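Local coordinates for protein probable dipeptidase (Pseudomonas aeruginosa, PDB 3B40) that probably hydrolyses dipeptides as a metal-dependent peptidase of the membrane (renal) dipeptidase family, built on a TIM-barrel fold, at residues E17-F25 with I392-L401; A284-P292 with W311-A322. The protein carries 11 engineered substitutions. All coordinates share one frame; numbering follows the deposited sequence.

Contact 1 (E17-F25 with I392-L401); sequences ELHERILSF and IAKLWGGNFL. With CD (cadmium ion), chain B.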
# COMPACT_ATOMS: atom_id res chain seq x y z
N GLU A 17 -25.78 8.84 -3.33
CA GLU A 17 -25.92 10.13 -4.02
C GLU A 17 -24.59 10.84 -4.20
O GLU A 17 -24.31 11.42 -5.26
CB GLU A 17 -26.94 11.03 -3.30
CG GLU A 17 -28.38 10.60 -3.50
CD GLU A 17 -28.83 10.66 -4.98
OE1 GLU A 17 -28.40 11.58 -5.73
OE2 GLU A 17 -29.59 9.78 -5.42
N LEU A 18 -23.75 10.78 -3.16
CA LEU A 18 -22.45 11.46 -3.20
C LEU A 18 -21.51 10.80 -4.23
O LEU A 18 -20.82 11.49 -5.02
CB LEU A 18 -21.85 11.55 -1.77
CG LEU A 18 -20.56 12.35 -1.49
CD1 LEU A 18 -20.71 13.88 -1.72
CD2 LEU A 18 -20.02 12.03 -0.09
N HIS A 19 -21.52 9.47 -4.26
CA HIS A 19 -20.68 8.74 -5.21
C HIS A 19 -21.17 8.72 -6.65
O HIS A 19 -20.44 8.24 -7.52
CB HIS A 19 -20.38 7.33 -4.73
CG HIS A 19 -19.40 7.29 -3.61
ND1 HIS A 19 -18.04 7.37 -3.81
CD2 HIS A 19 -19.58 7.20 -2.27
CE1 HIS A 19 -17.42 7.31 -2.64
NE2 HIS A 19 -18.33 7.21 -1.69
N GLU A 20 -22.38 9.24 -6.89
CA GLU A 20 -22.83 9.60 -8.25
C GLU A 20 -22.05 10.79 -8.77
O GLU A 20 -22.01 11.05 -9.99
CB GLU A 20 -24.31 10.03 -8.22
CG GLU A 20 -25.31 8.88 -8.14
CD GLU A 20 -26.74 9.38 -8.03
OE1 GLU A 20 -27.02 10.58 -8.27
OE2 GLU A 20 -27.60 8.59 -7.70
N ARG A 21 -21.45 11.54 -7.84
CA ARG A 21 -20.88 12.84 -8.16
C ARG A 21 -19.37 12.95 -7.91
O ARG A 21 -18.71 13.68 -8.62
CB ARG A 21 -21.59 13.94 -7.37
CG ARG A 21 -23.00 14.24 -7.92
CD ARG A 21 -23.90 15.00 -6.94
NE ARG A 21 -25.21 15.12 -7.59
CZ ARG A 21 -26.16 14.19 -7.55
NH1 ARG A 21 -27.28 14.36 -8.24
NH2 ARG A 21 -25.98 13.08 -6.83
N ILE A 22 -18.86 12.31 -6.86
CA ILE A 22 -17.44 12.55 -6.45
C ILE A 22 -16.53 11.51 -7.05
O ILE A 22 -17.00 10.43 -7.44
CB ILE A 22 -17.24 12.62 -4.89
CG1 ILE A 22 -17.44 11.25 -4.21
CG2 ILE A 22 -18.11 13.71 -4.29
CD1 ILE A 22 -16.93 11.18 -2.71
N LEU A 23 -15.25 11.86 -7.16
CA LEU A 23 -14.19 10.94 -7.56
C LEU A 23 -13.74 10.18 -6.33
O LEU A 23 -13.69 10.75 -5.23
CB LEU A 23 -12.95 11.69 -8.06
CG LEU A 23 -13.07 12.67 -9.21
CD1 LEU A 23 -11.68 13.19 -9.62
CD2 LEU A 23 -13.77 11.99 -10.38
N SER A 24 -13.36 8.93 -6.56
CA SER A 24 -12.86 8.08 -5.50
C SER A 24 -11.57 7.42 -6.03
O SER A 24 -11.46 7.11 -7.20
CB SER A 24 -13.90 7.05 -5.12
OG SER A 24 -14.46 6.47 -6.27
N PHE A 25 -10.59 7.27 -5.16
CA PHE A 25 -9.27 6.83 -5.57
C PHE A 25 -8.70 6.00 -4.44
O PHE A 25 -8.77 6.41 -3.29
CB PHE A 25 -8.35 8.02 -5.88
CG PHE A 25 -6.92 7.63 -6.15
CD1 PHE A 25 -6.59 6.88 -7.28
CD2 PHE A 25 -5.91 7.97 -5.25
CE1 PHE A 25 -5.25 6.51 -7.53
CE2 PHE A 25 -4.56 7.61 -5.51
CZ PHE A 25 -4.25 6.88 -6.64
N ILE A 392 -15.15 14.41 2.81
CA ILE A 392 -15.16 13.09 2.19
C ILE A 392 -14.53 13.08 0.77
O ILE A 392 -13.79 12.15 0.43
CB ILE A 392 -16.58 12.48 2.17
CG1 ILE A 392 -17.08 12.31 3.61
CG2 ILE A 392 -16.59 11.13 1.39
CD1 ILE A 392 -18.62 12.12 3.72
N ALA A 393 -14.83 14.10 -0.04
CA ALA A 393 -14.22 14.22 -1.36
C ALA A 393 -12.69 14.38 -1.28
O ALA A 393 -11.95 13.87 -2.16
CB ALA A 393 -14.86 15.37 -2.17
N LYS A 394 -12.20 15.07 -0.26
CA LYS A 394 -10.76 15.24 -0.06
C LYS A 394 -10.13 13.89 0.33
O LYS A 394 -9.16 13.47 -0.28
CB LYS A 394 -10.50 16.26 1.05
CG LYS A 394 -10.92 17.68 0.72
CD LYS A 394 -10.33 18.68 1.71
CE LYS A 394 -10.78 20.07 1.30
NZ LYS A 394 -10.39 21.10 2.30
N LEU A 395 -10.73 13.21 1.32
CA LEU A 395 -10.33 11.86 1.74
C LEU A 395 -10.28 10.86 0.60
O LEU A 395 -9.32 10.11 0.48
CB LEU A 395 -11.22 11.30 2.89
CG LEU A 395 -11.02 11.88 4.29
CD1 LEU A 395 -12.18 11.51 5.23
CD2 LEU A 395 -9.68 11.40 4.91
N TRP A 396 -11.30 10.86 -0.25
CA TRP A 396 -11.41 9.88 -1.35
C TRP A 396 -10.58 10.19 -2.59
O TRP A 396 -10.72 9.53 -3.65
CB TRP A 396 -12.86 9.67 -1.74
CG TRP A 396 -13.48 8.47 -1.07
CD1 TRP A 396 -14.60 8.46 -0.31
CD2 TRP A 396 -12.98 7.13 -1.10
NE1 TRP A 396 -14.85 7.18 0.14
CE2 TRP A 396 -13.87 6.35 -0.34
CE3 TRP A 396 -11.85 6.51 -1.70
CZ2 TRP A 396 -13.68 4.98 -0.15
CZ3 TRP A 396 -11.68 5.13 -1.52
CH2 TRP A 396 -12.58 4.39 -0.74
N GLY A 397 -9.70 11.20 -2.50
CA GLY A 397 -8.80 11.47 -3.62
C GLY A 397 -8.41 12.92 -3.87
O GLY A 397 -7.35 13.16 -4.48
N GLY A 398 -9.24 13.87 -3.45
CA GLY A 398 -8.93 15.31 -3.64
C GLY A 398 -7.54 15.69 -3.13
O GLY A 398 -6.82 16.45 -3.77
N ASN A 399 -7.18 15.18 -1.95
CA ASN A 399 -5.88 15.51 -1.35
C ASN A 399 -4.74 14.91 -2.16
O ASN A 399 -3.74 15.60 -2.45
CB ASN A 399 -5.83 14.98 0.08
CG ASN A 399 -6.75 15.73 1.02
OD1 ASN A 399 -7.02 16.92 0.83
ND2 ASN A 399 -7.21 15.05 2.08
N PHE A 400 -4.89 13.64 -2.52
CA PHE A 400 -3.89 12.96 -3.37
C PHE A 400 -3.68 13.70 -4.68
O PHE A 400 -2.55 13.87 -5.12
CB PHE A 400 -4.22 11.47 -3.62
CG PHE A 400 -3.17 10.75 -4.45
CD1 PHE A 400 -2.16 10.02 -3.83
CD2 PHE A 400 -3.20 10.80 -5.84
CE1 PHE A 400 -1.20 9.33 -4.58
CE2 PHE A 400 -2.22 10.13 -6.60
CZ PHE A 400 -1.24 9.39 -5.97
N LEU A 401 -4.78 14.07 -5.34
CA LEU A 401 -4.69 14.76 -6.63
C LEU A 401 -3.99 16.12 -6.51
O LEU A 401 -3.23 16.49 -7.38
CB LEU A 401 -6.08 14.92 -7.24
CG LEU A 401 -6.85 13.64 -7.63
CD1 LEU A 401 -8.26 13.98 -8.12
CD2 LEU A 401 -6.09 12.84 -8.70
CD CD B . -29.32 10.42 -7.66
O HOH W 1 -12.86 13.24 -4.67
O HOH W 2 -7.88 8.49 -1.61

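Contact 2 (A284-P292 with W311-A322); sequences ALRARFDLP and WPEQRFGEYASA. With MG (magnesium ion), chain D.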
# COMPACT_ATOMS: atom_id res chain seq x y z
N ALA A 284 2.15 -20.45 21.88
CA ALA A 284 2.31 -21.91 21.87
C ALA A 284 3.16 -22.34 20.68
O ALA A 284 4.01 -23.22 20.82
CB ALA A 284 0.95 -22.62 21.86
N LEU A 285 2.94 -21.72 19.52
CA LEU A 285 3.72 -22.05 18.32
C LEU A 285 5.18 -21.63 18.48
O LEU A 285 6.08 -22.37 18.11
CB LEU A 285 3.11 -21.42 17.07
CG LEU A 285 3.90 -21.41 15.76
CD1 LEU A 285 3.97 -22.82 15.19
CD2 LEU A 285 3.25 -20.50 14.78
N ARG A 286 5.39 -20.44 19.01
CA ARG A 286 6.72 -19.90 19.21
C ARG A 286 7.53 -20.84 20.14
O ARG A 286 8.64 -21.25 19.81
CB ARG A 286 6.61 -18.48 19.77
CG ARG A 286 6.29 -17.43 18.69
CD ARG A 286 6.04 -16.04 19.28
NE ARG A 286 7.31 -15.50 19.78
CZ ARG A 286 8.23 -14.96 19.00
NH1 ARG A 286 8.00 -14.84 17.68
NH2 ARG A 286 9.38 -14.56 19.53
N ALA A 287 6.93 -21.19 21.27
CA ALA A 287 7.46 -22.22 22.18
C ALA A 287 7.88 -23.56 21.52
O ALA A 287 8.94 -24.09 21.84
CB ALA A 287 6.47 -22.47 23.31
N ARG A 288 7.10 -24.11 20.59
CA ARG A 288 7.57 -25.34 19.91
C ARG A 288 8.67 -25.15 18.88
O ARG A 288 9.27 -26.13 18.42
CB ARG A 288 6.45 -26.25 19.37
CG ARG A 288 5.34 -25.58 18.60
CD ARG A 288 4.33 -26.62 18.09
NE ARG A 288 4.71 -27.12 16.74
CZ ARG A 288 3.99 -27.00 15.62
NH1 ARG A 288 2.79 -26.44 15.62
NH2 ARG A 288 4.47 -27.48 14.47
N PHE A 289 8.96 -23.90 18.51
CA PHE A 289 10.09 -23.60 17.63
C PHE A 289 11.23 -22.90 18.37
O PHE A 289 12.09 -22.29 17.75
CB PHE A 289 9.65 -22.77 16.42
CG PHE A 289 8.89 -23.56 15.40
CD1 PHE A 289 9.55 -24.11 14.30
CD2 PHE A 289 7.54 -23.80 15.57
CE1 PHE A 289 8.85 -24.85 13.35
CE2 PHE A 289 6.83 -24.54 14.63
CZ PHE A 289 7.50 -25.07 13.52
N ASP A 290 11.21 -22.98 19.70
CA ASP A 290 12.29 -22.48 20.55
C ASP A 290 12.46 -20.95 20.51
O ASP A 290 13.56 -20.42 20.71
CB ASP A 290 13.62 -23.18 20.22
CG ASP A 290 13.63 -24.66 20.61
OD1 ASP A 290 13.17 -25.00 21.72
OD2 ASP A 290 14.10 -25.47 19.79
N LEU A 291 11.35 -20.24 20.31
CA LEU A 291 11.34 -18.80 20.38
C LEU A 291 10.61 -18.39 21.64
O LEU A 291 9.63 -19.06 22.03
CB LEU A 291 10.62 -18.23 19.15
CG LEU A 291 11.15 -18.59 17.77
CD1 LEU A 291 10.11 -18.23 16.72
CD2 LEU A 291 12.49 -17.88 17.49
N PRO A 292 11.04 -17.27 22.27
CA PRO A 292 10.51 -16.85 23.56
C PRO A 292 9.16 -16.19 23.37
O PRO A 292 8.79 -15.89 22.23
CB PRO A 292 11.53 -15.82 24.03
CG PRO A 292 12.06 -15.22 22.76
CD PRO A 292 12.07 -16.33 21.77
N TRP A 311 17.79 -20.87 10.59
CA TRP A 311 16.90 -22.00 10.32
C TRP A 311 17.02 -22.61 8.91
O TRP A 311 17.12 -21.89 7.91
CB TRP A 311 15.44 -21.57 10.49
CG TRP A 311 15.01 -21.29 11.90
CD1 TRP A 311 15.81 -21.23 13.01
CD2 TRP A 311 13.68 -21.03 12.35
NE1 TRP A 311 15.05 -20.95 14.11
CE2 TRP A 311 13.74 -20.84 13.74
CE3 TRP A 311 12.43 -20.96 11.71
CZ2 TRP A 311 12.60 -20.56 14.51
CZ3 TRP A 311 11.30 -20.70 12.47
CH2 TRP A 311 11.39 -20.50 13.84
N PRO A 312 16.93 -23.95 8.82
CA PRO A 312 16.81 -24.53 7.47
C PRO A 312 15.51 -24.09 6.79
O PRO A 312 14.56 -23.74 7.48
CB PRO A 312 16.81 -26.05 7.72
CG PRO A 312 17.39 -26.25 9.14
CD PRO A 312 16.96 -24.97 9.89
N GLU A 313 15.47 -24.05 5.46
CA GLU A 313 14.25 -23.58 4.76
C GLU A 313 12.99 -24.34 5.18
O GLU A 313 11.94 -23.74 5.38
CB GLU A 313 14.43 -23.62 3.24
CG GLU A 313 15.54 -22.69 2.75
CD GLU A 313 15.90 -22.90 1.28
OE1 GLU A 313 15.64 -24.00 0.75
OE2 GLU A 313 16.46 -21.97 0.64
N GLN A 314 13.13 -25.66 5.35
CA GLN A 314 12.01 -26.53 5.70
C GLN A 314 11.43 -26.08 7.05
O GLN A 314 10.21 -26.05 7.23
CB GLN A 314 12.51 -27.98 5.76
CG GLN A 314 11.43 -29.09 5.95
CD GLN A 314 10.67 -29.04 7.27
OE1 GLN A 314 9.44 -29.04 7.28
NE2 GLN A 314 11.40 -28.97 8.39
N ARG A 315 12.30 -25.68 7.98
CA ARG A 315 11.85 -25.27 9.32
C ARG A 315 11.11 -23.92 9.26
O ARG A 315 10.09 -23.73 9.93
CB ARG A 315 13.06 -25.18 10.27
CG ARG A 315 12.70 -24.90 11.73
CD ARG A 315 13.99 -24.95 12.58
NE ARG A 315 13.73 -24.50 13.96
CZ ARG A 315 13.26 -25.26 14.94
NH1 ARG A 315 12.98 -26.55 14.72
NH2 ARG A 315 13.07 -24.74 16.15
N PHE A 316 11.65 -23.00 8.46
CA PHE A 316 11.01 -21.72 8.21
C PHE A 316 9.62 -21.92 7.60
O PHE A 316 8.64 -21.36 8.10
CB PHE A 316 11.87 -20.83 7.31
CG PHE A 316 11.23 -19.51 6.99
CD1 PHE A 316 11.26 -18.48 7.92
CD2 PHE A 316 10.56 -19.32 5.80
CE1 PHE A 316 10.64 -17.26 7.65
CE2 PHE A 316 9.94 -18.11 5.51
CZ PHE A 316 9.98 -17.07 6.44
N GLY A 317 9.57 -22.70 6.51
CA GLY A 317 8.32 -23.05 5.86
C GLY A 317 7.24 -23.50 6.82
O GLY A 317 6.13 -22.99 6.78
N GLU A 318 7.58 -24.44 7.70
CA GLU A 318 6.63 -24.96 8.69
C GLU A 318 6.12 -23.90 9.65
O GLU A 318 4.92 -23.80 9.93
CB GLU A 318 7.28 -26.08 9.48
CG GLU A 318 6.95 -27.45 8.95
CD GLU A 318 7.33 -28.53 9.94
OE1 GLU A 318 8.05 -29.48 9.54
OE2 GLU A 318 6.91 -28.42 11.12
N TYR A 319 7.05 -23.11 10.18
CA TYR A 319 6.72 -22.06 11.12
C TYR A 319 5.88 -20.94 10.48
O TYR A 319 4.79 -20.62 10.97
CB TYR A 319 8.00 -21.50 11.76
CG TYR A 319 7.74 -20.33 12.64
CD1 TYR A 319 7.21 -20.51 13.91
CD2 TYR A 319 8.02 -19.04 12.20
CE1 TYR A 319 6.94 -19.40 14.73
CE2 TYR A 319 7.77 -17.95 13.00
CZ TYR A 319 7.24 -18.12 14.27
OH TYR A 319 6.99 -17.02 15.05
N ALA A 320 6.42 -20.32 9.41
CA ALA A 320 5.70 -19.31 8.59
C ALA A 320 4.28 -19.77 8.23
O ALA A 320 3.30 -19.07 8.49
CB ALA A 320 6.51 -18.96 7.31
N SER A 321 4.16 -20.97 7.65
CA SER A 321 2.82 -21.50 7.28
C SER A 321 1.90 -21.53 8.47
O SER A 321 0.78 -21.01 8.41
CB SER A 321 2.90 -22.87 6.63
OG SER A 321 3.77 -22.81 5.51
N ALA A 322 2.37 -22.11 9.57
CA ALA A 322 1.58 -22.17 10.80
C ALA A 322 1.22 -20.81 11.38
O ALA A 322 0.12 -20.64 11.91
CB ALA A 322 2.29 -23.02 11.86
MG MG D . 7.21 -30.58 11.90
O HOH W 3 5.09 -15.18 16.04

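Contact 1 (E17-F25 with I392-L401)
Phe-25 and Phe-400 each swing the ring carbon CG anti to the backbone N (chi1 173° and -178°), and these two torsions bring the rings together beside the kinked helix. CE2 of Phe-25 lies over the centre of the Phe-400 ring, 3.5 Å from CD2 of Phe-400, with the ring planes oblique to one another. One turn back along the helix, Trp-396 receives the edge of His-19 on one face in an offset edge-to-face pair, and CD1 of Ile-22 lies over a face of the imidazole, toward its rim. Farther back, CD2 of Leu-18 and CG2 of Ile-392 pack 3.8 Å apart.

The backbones also meet directly. Phe-25 N gives a weak, bent hydrogen bond to Trp-396 O (2.7 Å), and Ser-24 CA adds a C-H...O contact to the same oxygen. CA of Gly-397 comes 4.1 Å from CB of Phe-25, with no side chain between them; at its phi of 147° a CB would itself jam against the preceding carbonyl O. A water donates to both Leu-23 O and Ala-393 O, bridging the segments. At the far end both carboxylates of Glu-17 and Glu-20 chelate one cadmium ion, and Arg-21 NH2 makes salt bridges to OE1 of each, the hydrogen bond to Glu-20 being weak.

Helix 375-385 supplies Thr-379, whose hydroxyl meets both His-19 NE2 and Trp-396 NE1; helix 119-127 packs on Leu-23 and Leu-401, and strand 354-357 touches Leu-395 and Trp-396.

Contact 2 (A284-P292 with W311-A322)
Phe-289 is the main bump of an antiparallel helix pair and forms an aromatic cluster with Trp-311 and Tyr-319; the segments 284-288 and 313-322 run at 171°, their axes 11.0 Å apart at closest. It sits in the Schellman motif that ends helix 276-288, just before the C-prime residue Asp-290 with its positive phi, and Leu-291 N returns to Arg-286 O. The ring fills a hollow bounded by Arg-315, Glu-318 and Tyr-319. CB of Tyr-319 sits over one face, 3.9 Å from the ring centroid, and the tyrosine's edge is turned to that face with the planes at 64°. Arg-315, extended with CG anti to its N (chi1 -174°), brings its guanidinium face over CD1 of Phe-289, and its NE lies above the centre of the Trp-311 ring.

Leu-285 and Leu-291 add to the packing around Tyr-319. Leu-285 wedges between Tyr-319 and Ala-322, its CD1 3.7 Å from CB of Ala-322. Leu-291 points against the two rings, its CD1 reaching both CH2 of Trp-311 (3.9 Å) and CZ of Tyr-319 (3.8 Å). Polar groups rim the cluster: Asp-290 forms a long salt bridge with Arg-315, and Glu-318 binds a magnesium ion. Arg-286, also paired with Asp-305, grips Pro-292 O side-on through NE and NH2. At the rim NH2 of Arg-315 donates a weak hydrogen bond to Phe-289 O, 3.1 Å away.

In the fold
Contact 1 is largely buried, whereas contact 2 is only partly so and lies on the opposite side of the chain's centre, with its nearest atoms about 30 Å away. In sequence, 284-292 and 311-322 fall between the two segments of contact 1, which joins the chain's first and last helices near the barrel strands; contact 2 instead pairs two successive helices joined by a long loop. Both use aromatic rings, but only contact 1 adds a weak direct backbone-to-backbone hydrogen bond and a water joining two carbonyls, while contact 2 is edged by charged side chains. Cadmium is held by two glutamates beyond the end of contact 1, magnesium by Glu-318 at the edge of contact 2.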